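Local coordinates for protein NANS (YJHS), A 9-O-acetyl N-acetylneuraminic acid esterase (Escherichia coli O157:H7 EDL933, PDB 3PT5) that probably hydrolyses the 9-O-acetyl group of 9-O-acetyl-N-acetylneuraminate, a step probably needed for growth on this alternative sialic acid, at residues 156-168 / 208-220. Numbering follows the deposited sequence.
Sequences RWGTDTPLYQDLV and NHMVEAFRRDLKQ
Knobs-into-holes packing joins Y164, on the first turn of helix 162-168, to a hole on helix 208-218 made by M210, A213, F214 and D217. With CG anti to the backbone N (chi1 173°), the tyrosine ring reaches to the second helix, and its CD1 lies 3.4 Å from M210 CG. The phenol ends in a short hydrogen bond, Y164 OH to D217 OD2 at 2.6 Å. It meets the carboxylate from above, 42° out of its plane. F214 N sits 3.0 Å from the same OH, but at too poor an angle to bond.

M210, extended as far as SD with CG anti to the backbone N, brings SD to 3.8 Å from W157 CE3, a Met-aromatic contact; SD also lies at the edge of the Y164 ring. The bend at chi3 swings the methyl CE to 3.9 Å from the same CE3. In this SGNH hydrolase the two helical segments, their axes at 38°, pack beside the central sheet, and M210 and F214 also touch strand 182-189. L167 CG meets F214 CE1 at 3.9 Å, the side chains crossing at about a right angle. V168 CG2 packs 3.7 Å from F214 CD1, and both V168 methyls touch L218 CD2, itself over one face of the F214 ring. The type II turn G158-T161 ends on the N-cap T161, whose OG1 accepts from Y164 N, and sets T159 CG2 tightly against A213 CB, 3.4 Å away.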
ATOM      1  N   ARG A 156     -10.044   2.282 -12.121  1.00 16.47           N
ATOM      2  CA  ARG A 156     -10.693   3.557 -11.870  1.00 14.68           C
ATOM      3  C   ARG A 156     -11.123   3.686 -10.411  1.00 13.93           C
ATOM      4  O   ARG A 156     -11.942   2.910  -9.938  1.00 15.03           O
ATOM      5  CB  ARG A 156     -11.887   3.755 -12.826  1.00 15.07           C
ATOM      6  CG  ARG A 156     -12.572   5.113 -12.679  1.00 15.45           C
ATOM      7  CD  ARG A 156     -11.728   6.197 -13.300  1.00 12.63           C
ATOM      8  NE  ARG A 156     -11.693   6.076 -14.753  1.00 15.03           N
ATOM      9  CZ  ARG A 156     -12.088   7.032 -15.585  1.00 16.40           C
ATOM     10  NH1 ARG A 156     -12.478   8.214 -15.116  1.00 15.06           N
ATOM     11  NH2 ARG A 156     -12.026   6.816 -16.901  1.00 16.35           N
ATOM     12  N   TRP A 157     -10.567   4.666  -9.700  1.00 13.36           N
ATOM     13  CA  TRP A 157     -11.053   5.008  -8.372  1.00 14.27           C
ATOM     14  C   TRP A 157     -12.234   5.961  -8.523  1.00 14.82           C
ATOM     15  O   TRP A 157     -12.381   6.628  -9.550  1.00 15.07           O
ATOM     16  CB  TRP A 157      -9.946   5.671  -7.532  1.00 13.84           C
ATOM     17  CG  TRP A 157      -8.878   4.708  -7.092  1.00 12.20           C
ATOM     18  CD1 TRP A 157      -7.605   4.596  -7.604  1.00 13.38           C
ATOM     19  CD2 TRP A 157      -8.978   3.724  -6.064  1.00 10.45           C
ATOM     20  NE1 TRP A 157      -6.922   3.598  -6.967  1.00 11.67           N
ATOM     21  CE2 TRP A 157      -7.743   3.035  -6.019  1.00 10.79           C
ATOM     22  CE3 TRP A 157      -9.985   3.362  -5.166  1.00 10.43           C
ATOM     23  CZ2 TRP A 157      -7.490   1.987  -5.101  1.00 10.51           C
ATOM     24  CZ3 TRP A 157      -9.738   2.321  -4.263  1.00  8.75           C
ATOM     25  CH2 TRP A 157      -8.492   1.649  -4.241  1.00  9.30           C
ATOM     26  N   GLY A 158     -13.084   6.010  -7.500  1.00 16.29           N
ATOM     27  CA  GLY A 158     -14.243   6.907  -7.481  1.00 18.28           C
ATOM     28  C   GLY A 158     -15.370   6.206  -6.751  1.00 20.24           C
ATOM     29  O   GLY A 158     -15.393   4.991  -6.670  1.00 20.26           O
ATOM     30  N   THR A 159     -16.312   6.953  -6.203  1.00 22.03           N
ATOM     31  CA  THR A 159     -17.372   6.299  -5.454  1.00 23.24           C
ATOM     32  C   THR A 159     -18.098   5.302  -6.369  1.00 23.67           C
ATOM     33  O   THR A 159     -18.376   5.610  -7.533  1.00 24.11           O
ATOM     34  CB  THR A 159     -18.322   7.327  -4.828  1.00 24.09           C
ATOM     35  OG1 THR A 159     -17.536   8.366  -4.210  1.00 22.94           O
ATOM     36  CG2 THR A 159     -19.185   6.642  -3.766  1.00 25.99           C
ATOM     37  N   ASP A 160     -18.313   4.104  -5.828  1.00 23.74           N
ATOM     38  CA  ASP A 160     -18.968   2.942  -6.472  1.00 23.43           C
ATOM     39  C   ASP A 160     -18.306   2.209  -7.654  1.00 21.89           C
ATOM     40  O   ASP A 160     -18.899   1.284  -8.232  1.00 21.54           O
ATOM     41  CB  ASP A 160     -20.457   3.205  -6.723  1.00 25.12           C
ATOM     42  CG  ASP A 160     -21.225   3.435  -5.416  1.00 27.00           C
ATOM     43  OD1 ASP A 160     -20.955   2.734  -4.396  1.00 30.49           O
ATOM     44  OD2 ASP A 160     -22.089   4.327  -5.416  1.00 32.49           O
ATOM     45  N   THR A 161     -17.067   2.568  -7.978  1.00 19.96           N
ATOM     46  CA  THR A 161     -16.275   1.739  -8.892  1.00 17.97           C
ATOM     47  C   THR A 161     -15.889   0.404  -8.236  1.00 17.32           C
ATOM     48  O   THR A 161     -15.911   0.297  -6.992  1.00 17.27           O
ATOM     49  CB  THR A 161     -14.971   2.447  -9.296  1.00 16.89           C
ATOM     50  OG1 THR A 161     -14.113   2.513  -8.153  1.00 17.83           O
ATOM     51  CG2 THR A 161     -15.238   3.838  -9.795  1.00 17.07           C
ATOM     52  N   PRO A 162     -15.520  -0.611  -9.045  1.00 16.83           N
ATOM     53  CA  PRO A 162     -14.997  -1.854  -8.490  1.00 16.29           C
ATOM     54  C   PRO A 162     -13.881  -1.683  -7.475  1.00 15.32           C
ATOM     55  O   PRO A 162     -13.874  -2.396  -6.475  1.00 15.01           O
ATOM     56  CB  PRO A 162     -14.499  -2.606  -9.719  1.00 17.17           C
ATOM     57  CG  PRO A 162     -15.529  -2.211 -10.750  1.00 17.18           C
ATOM     58  CD  PRO A 162     -15.911  -0.790 -10.464  1.00 17.15           C
ATOM     59  N   LEU A 163     -12.949  -0.767  -7.719  1.00 14.99           N
ATOM     60  CA  LEU A 163     -11.877  -0.531  -6.750  1.00 14.37           C
ATOM     61  C   LEU A 163     -12.409   0.006  -5.434  1.00 14.71           C
ATOM     62  O   LEU A 163     -11.944  -0.406  -4.373  1.00 15.17           O
ATOM     63  CB  LEU A 163     -10.794   0.389  -7.309  1.00 13.72           C
ATOM     64  CG  LEU A 163      -9.855  -0.190  -8.372  1.00 12.04           C
ATOM     65  CD1 LEU A 163      -8.862   0.877  -8.781  1.00 11.32           C
ATOM     66  CD2 LEU A 163      -9.115  -1.447  -7.871  1.00 12.19           C
ATOM     67  N   TYR A 164     -13.401   0.900  -5.489  1.00 14.67           N
ATOM     68  CA  TYR A 164     -14.019   1.402  -4.271  1.00 15.29           C
ATOM     69  C   TYR A 164     -14.733   0.283  -3.505  1.00 15.70           C
ATOM     70  O   TYR A 164     -14.605   0.174  -2.291  1.00 15.43           O
ATOM     71  CB  TYR A 164     -14.989   2.560  -4.547  1.00 15.37           C
ATOM     72  CG  TYR A 164     -15.746   2.958  -3.305  1.00 15.59           C
ATOM     73  CD1 TYR A 164     -15.187   3.850  -2.390  1.00 16.10           C
ATOM     74  CD2 TYR A 164     -17.001   2.394  -3.011  1.00 16.84           C
ATOM     75  CE1 TYR A 164     -15.859   4.213  -1.221  1.00 17.71           C
ATOM     76  CE2 TYR A 164     -17.680   2.745  -1.835  1.00 17.49           C
ATOM     77  CZ  TYR A 164     -17.100   3.649  -0.950  1.00 18.74           C
ATOM     78  OH  TYR A 164     -17.739   4.002   0.223  1.00 20.51           O
ATOM     79  N   GLN A 165     -15.470  -0.550  -4.232  1.00 15.91           N
ATOM     80  CA  GLN A 165     -16.218  -1.669  -3.658  1.00 17.01           C
ATOM     81  C   GLN A 165     -15.304  -2.641  -2.957  1.00 16.94           C
ATOM     82  O   GLN A 165     -15.654  -3.180  -1.919  1.00 17.55           O
ATOM     83  CB  GLN A 165     -16.945  -2.418  -4.761  1.00 18.17           C
ATOM     84  CG  GLN A 165     -18.116  -1.662  -5.332  1.00 19.40           C
ATOM     85  CD  GLN A 165     -18.787  -2.458  -6.437  1.00 22.39           C
ATOM     86  OE1 GLN A 165     -19.318  -3.554  -6.200  1.00 23.05           O
ATOM     87  NE2 GLN A 165     -18.737  -1.932  -7.662  1.00 22.31           N
ATOM     88  N   ASP A 166     -14.130  -2.844  -3.543  1.00 15.94           N
ATOM     89  CA  ASP A 166     -13.104  -3.752  -3.041  1.00 15.71           C
ATOM     90  C   ASP A 166     -12.519  -3.166  -1.747  1.00 14.42           C
ATOM     91  O   ASP A 166     -12.369  -3.878  -0.751  1.00 14.66           O
ATOM     92  CB  ASP A 166     -12.053  -3.924  -4.150  1.00 16.20           C
ATOM     93  CG  ASP A 166     -11.030  -5.021  -3.862  1.00 18.51           C
ATOM     94  OD1 ASP A 166     -10.024  -4.721  -3.181  1.00 19.05           O
ATOM     95  OD2 ASP A 166     -11.189  -6.178  -4.348  1.00 18.28           O
ATOM     96  N   LEU A 167     -12.235  -1.871  -1.767  1.00 14.14           N
ATOM     97  CA  LEU A 167     -11.754  -1.145  -0.597  1.00 14.15           C
ATOM     98  C   LEU A 167     -12.719  -1.238   0.594  1.00 14.66           C
ATOM     99  O   LEU A 167     -12.308  -1.572   1.709  1.00 14.13           O
ATOM    100  CB  LEU A 167     -11.513   0.315  -0.975  1.00 14.42           C
ATOM    101  CG  LEU A 167     -11.122   1.309   0.108  1.00 14.23           C
ATOM    102  CD1 LEU A 167      -9.737   0.996   0.632  1.00 17.63           C
ATOM    103  CD2 LEU A 167     -11.192   2.704  -0.453  1.00 16.74           C
ATOM    104  N   VAL A 168     -13.993  -0.942   0.343  1.00 15.32           N
ATOM    105  CA  VAL A 168     -15.030  -0.966   1.391  1.00 16.62           C
ATOM    106  C   VAL A 168     -15.337  -2.396   1.839  1.00 16.71           C
ATOM    107  O   VAL A 168     -15.346  -2.693   3.039  1.00 17.03           O
ATOM    108  CB  VAL A 168     -16.304  -0.196   0.931  1.00 16.57           C
ATOM    109  CG1 VAL A 168     -17.551  -0.573   1.776  1.00 19.13           C
ATOM    110  CG2 VAL A 168     -16.067   1.274   1.038  1.00 17.03           C
ATOM    111  N   ASN A 208     -12.236  13.531  -2.182  1.00 13.87           N
ATOM    112  CA  ASN A 208     -13.039  13.890  -1.009  1.00 14.21           C
ATOM    113  C   ASN A 208     -14.346  13.141  -0.995  1.00 14.91           C
ATOM    114  O   ASN A 208     -14.758  12.653   0.043  1.00 15.53           O
ATOM    115  CB  ASN A 208     -13.308  15.382  -0.944  1.00 13.83           C
ATOM    116  CG  ASN A 208     -12.096  16.179  -0.513  1.00 16.14           C
ATOM    117  OD1 ASN A 208     -10.949  15.720  -0.597  1.00 16.34           O
ATOM    118  ND2 ASN A 208     -12.344  17.378  -0.016  1.00 19.28           N
ATOM    119  N   HIS A 209     -14.995  13.021  -2.153  1.00 14.24           N
ATOM    120  CA  HIS A 209     -16.263  12.312  -2.214  1.00 15.88           C
ATOM    121  C   HIS A 209     -16.122  10.836  -1.864  1.00 15.18           C
ATOM    122  O   HIS A 209     -16.986  10.237  -1.208  1.00 15.67           O
ATOM    123  CB  HIS A 209     -16.905  12.507  -3.592  1.00 15.69           C
ATOM    124  CG  HIS A 209     -17.423  13.897  -3.811  1.00 21.04           C
ATOM    125  ND1 HIS A 209     -17.537  14.464  -5.064  1.00 26.15           N
ATOM    126  CD2 HIS A 209     -17.870  14.829  -2.935  1.00 24.85           C
ATOM    127  CE1 HIS A 209     -18.022  15.690  -4.949  1.00 27.12           C
ATOM    128  NE2 HIS A 209     -18.239  15.934  -3.670  1.00 26.04           N
ATOM    129  N   MET A 210     -15.008  10.241  -2.277  1.00 14.81           N
ATOM    130  CA  MET A 210     -14.753   8.836  -1.967  1.00 14.82           C
ATOM    131  C   MET A 210     -14.468   8.605  -0.488  1.00 14.71           C
ATOM    132  O   MET A 210     -14.895   7.610   0.105  1.00 15.26           O
ATOM    133  CB  MET A 210     -13.613   8.299  -2.824  1.00 14.79           C
ATOM    134  CG  MET A 210     -13.650   6.816  -2.896  1.00 14.45           C
ATOM    135  SD  MET A 210     -12.298   6.037  -3.811  1.00 17.24           S
ATOM    136  CE  MET A 210     -10.936   6.273  -2.675  1.00 12.36           C
ATOM    137  N   VAL A 211     -13.713   9.515   0.108  1.00 14.78           N
ATOM    138  CA  VAL A 211     -13.471   9.437   1.547  1.00 14.15           C
ATOM    139  C   VAL A 211     -14.789   9.587   2.322  1.00 14.30           C
ATOM    140  O   VAL A 211     -15.038   8.833   3.240  1.00 14.26           O
ATOM    141  CB  VAL A 211     -12.479  10.489   2.015  1.00 13.69           C
ATOM    142  CG1 VAL A 211     -12.351  10.439   3.507  1.00 13.13           C
ATOM    143  CG2 VAL A 211     -11.116  10.272   1.367  1.00 14.29           C
ATOM    144  N   GLU A 212     -15.638  10.535   1.940  1.00 15.58           N
ATOM    145  CA  GLU A 212     -16.934  10.648   2.631  1.00 15.98           C
ATOM    146  C   GLU A 212     -17.813   9.396   2.440  1.00 15.89           C
ATOM    147  O   GLU A 212     -18.505   8.976   3.376  1.00 14.96           O
ATOM    148  CB  GLU A 212     -17.729  11.885   2.197  1.00 16.67           C
ATOM    149  CG  GLU A 212     -17.036  13.231   2.298  1.00 21.24           C
ATOM    150  CD  GLU A 212     -17.799  14.333   1.571  1.00 27.43           C
ATOM    151  OE1 GLU A 212     -18.022  14.233   0.337  1.00 30.61           O
ATOM    152  OE2 GLU A 212     -18.163  15.336   2.227  1.00 29.92           O
ATOM    153  N   ALA A 213     -17.780   8.803   1.250  1.00 15.33           N
ATOM    154  CA  ALA A 213     -18.549   7.579   0.988  1.00 16.03           C
ATOM    155  C   ALA A 213     -18.032   6.419   1.838  1.00 15.93           C
ATOM    156  O   ALA A 213     -18.807   5.657   2.421  1.00 17.38           O
ATOM    157  CB  ALA A 213     -18.522   7.215  -0.505  1.00 15.08           C
ATOM    158  N   PHE A 214     -16.711   6.295   1.912  1.00 16.91           N
ATOM    159  CA  PHE A 214     -16.063   5.288   2.733  1.00 16.79           C
ATOM    160  C   PHE A 214     -16.538   5.405   4.198  1.00 17.00           C
ATOM    161  O   PHE A 214     -16.892   4.408   4.838  1.00 18.12           O
ATOM    162  CB  PHE A 214     -14.529   5.441   2.618  1.00 16.37           C
ATOM    163  CG  PHE A 214     -13.738   4.412   3.407  1.00 15.72           C
ATOM    164  CD1 PHE A 214     -13.437   3.171   2.854  1.00 14.90           C
ATOM    165  CD2 PHE A 214     -13.242   4.714   4.692  1.00 15.84           C
ATOM    166  CE1 PHE A 214     -12.681   2.214   3.563  1.00 12.91           C
ATOM    167  CE2 PHE A 214     -12.489   3.772   5.418  1.00 15.38           C
ATOM    168  CZ  PHE A 214     -12.194   2.515   4.858  1.00 15.04           C
ATOM    169  N   ARG A 215     -16.535   6.623   4.717  1.00 17.63           N
ATOM    170  CA  ARG A 215     -16.907   6.879   6.113  1.00 18.09           C
ATOM    171  C   ARG A 215     -18.384   6.580   6.380  1.00 19.39           C
ATOM    172  O   ARG A 215     -18.705   5.984   7.411  1.00 19.63           O
ATOM    173  CB  ARG A 215     -16.514   8.300   6.516  1.00 18.15           C
ATOM    174  CG  ARG A 215     -15.003   8.449   6.585  1.00 16.81           C
ATOM    175  CD  ARG A 215     -14.537   9.881   6.830  1.00 15.80           C
ATOM    176  NE  ARG A 215     -13.101   9.875   7.107  1.00 12.91           N
ATOM    177  CZ  ARG A 215     -12.317  10.945   7.292  1.00 14.25           C
ATOM    178  NH1 ARG A 215     -12.786  12.191   7.250  1.00 15.30           N
ATOM    179  NH2 ARG A 215     -11.016  10.747   7.536  1.00 13.66           N
ATOM    180  N   ARG A 216     -19.254   6.935   5.430  1.00 19.15           N
ATOM    181  CA  ARG A 216     -20.672   6.589   5.525  1.00 20.80           C
ATOM    182  C   ARG A 216     -20.810   5.067   5.566  1.00 20.97           C
ATOM    183  O   ARG A 216     -21.482   4.525   6.450  1.00 21.72           O
ATOM    184  CB  ARG A 216     -21.487   7.175   4.357  1.00 21.08           C
ATOM    185  CG  ARG A 216     -21.650   8.703   4.415  1.00 25.23           C
ATOM    186  CD  ARG A 216     -22.693   9.222   3.423  1.00 30.21           C
ATOM    187  NE  ARG A 216     -22.276   9.052   2.027  1.00 33.65           N
ATOM    188  CZ  ARG A 216     -21.572   9.940   1.326  1.00 34.11           C
ATOM    189  NH1 ARG A 216     -21.192  11.088   1.873  1.00 34.36           N
ATOM    190  NH2 ARG A 216     -21.256   9.678   0.066  1.00 35.70           N
ATOM    191  N   ASP A 217     -20.114   4.379   4.655  1.00 21.64           N
ATOM    192  CA  ASP A 217     -20.226   2.928   4.512  1.00 22.40           C
ATOM    193  C   ASP A 217     -19.637   2.091   5.665  1.00 23.58           C
ATOM    194  O   ASP A 217     -20.002   0.918   5.828  1.00 23.55           O
ATOM    195  CB  ASP A 217     -19.630   2.471   3.166  1.00 23.21           C
ATOM    196  CG  ASP A 217     -20.486   2.878   1.970  1.00 23.77           C
ATOM    197  OD1 ASP A 217     -21.661   3.248   2.155  1.00 26.24           O
ATOM    198  OD2 ASP A 217     -19.988   2.830   0.831  1.00 24.03           O
ATOM    199  N   LEU A 218     -18.748   2.686   6.461  1.00 24.07           N
ATOM    200  CA  LEU A 218     -18.092   1.982   7.563  1.00 25.03           C
ATOM    201  C   LEU A 218     -18.603   2.429   8.934  1.00 26.19           C
ATOM    202  O   LEU A 218     -18.345   1.764   9.940  1.00 25.41           O
ATOM    203  CB  LEU A 218     -16.563   2.166   7.492  1.00 24.44           C
ATOM    204  CG  LEU A 218     -15.766   1.226   6.583  1.00 25.11           C
ATOM    205  CD1 LEU A 218     -15.892  -0.199   7.094  1.00 26.63           C
ATOM    206  CD2 LEU A 218     -16.206   1.314   5.117  1.00 26.80           C
ATOM    207  N   LYS A 219     -19.359   3.526   8.953  1.00 27.00           N
ATOM    208  CA  LYS A 219     -19.802   4.182  10.186  1.00 28.68           C
ATOM    209  C   LYS A 219     -20.465   3.248  11.208  1.00 29.31           C
ATOM    210  O   LYS A 219     -20.254   3.388  12.420  1.00 29.02           O
ATOM    211  CB  LYS A 219     -20.755   5.326   9.851  1.00 28.94           C
ATOM    212  CG  LYS A 219     -20.927   6.357  10.963  1.00 31.11           C
ATOM    213  CD  LYS A 219     -21.992   7.366  10.597  1.00 33.16           C
ATOM    214  CE  LYS A 219     -21.878   8.636  11.439  1.00 37.53           C
ATOM    215  NZ  LYS A 219     -20.875   9.586  10.873  1.00 39.82           N
ATOM    216  N   GLN A 220     -21.252   2.300  10.706  1.00 30.37           N
ATOM    217  CA  GLN A 220     -21.994   1.356  11.543  1.00 31.84           C
ATOM    218  C   GLN A 220     -21.100   0.410  12.353  1.00 32.17           C
ATOM    219  O   GLN A 220     -21.580  -0.278  13.267  1.00 32.03           O
ATOM    220  CB  GLN A 220     -22.969   0.551  10.689  1.00 32.15           C
ATOM    221  CG  GLN A 220     -22.315  -0.377   9.683  1.00 34.82           C
ATOM    222  CD  GLN A 220     -23.327  -1.267   8.990  1.00 38.73           C
ATOM    223  OE1 GLN A 220     -24.537  -1.029   9.069  1.00 40.16           O
ATOM    224  NE2 GLN A 220     -22.841  -2.300   8.307  1.00 38.64           N
TER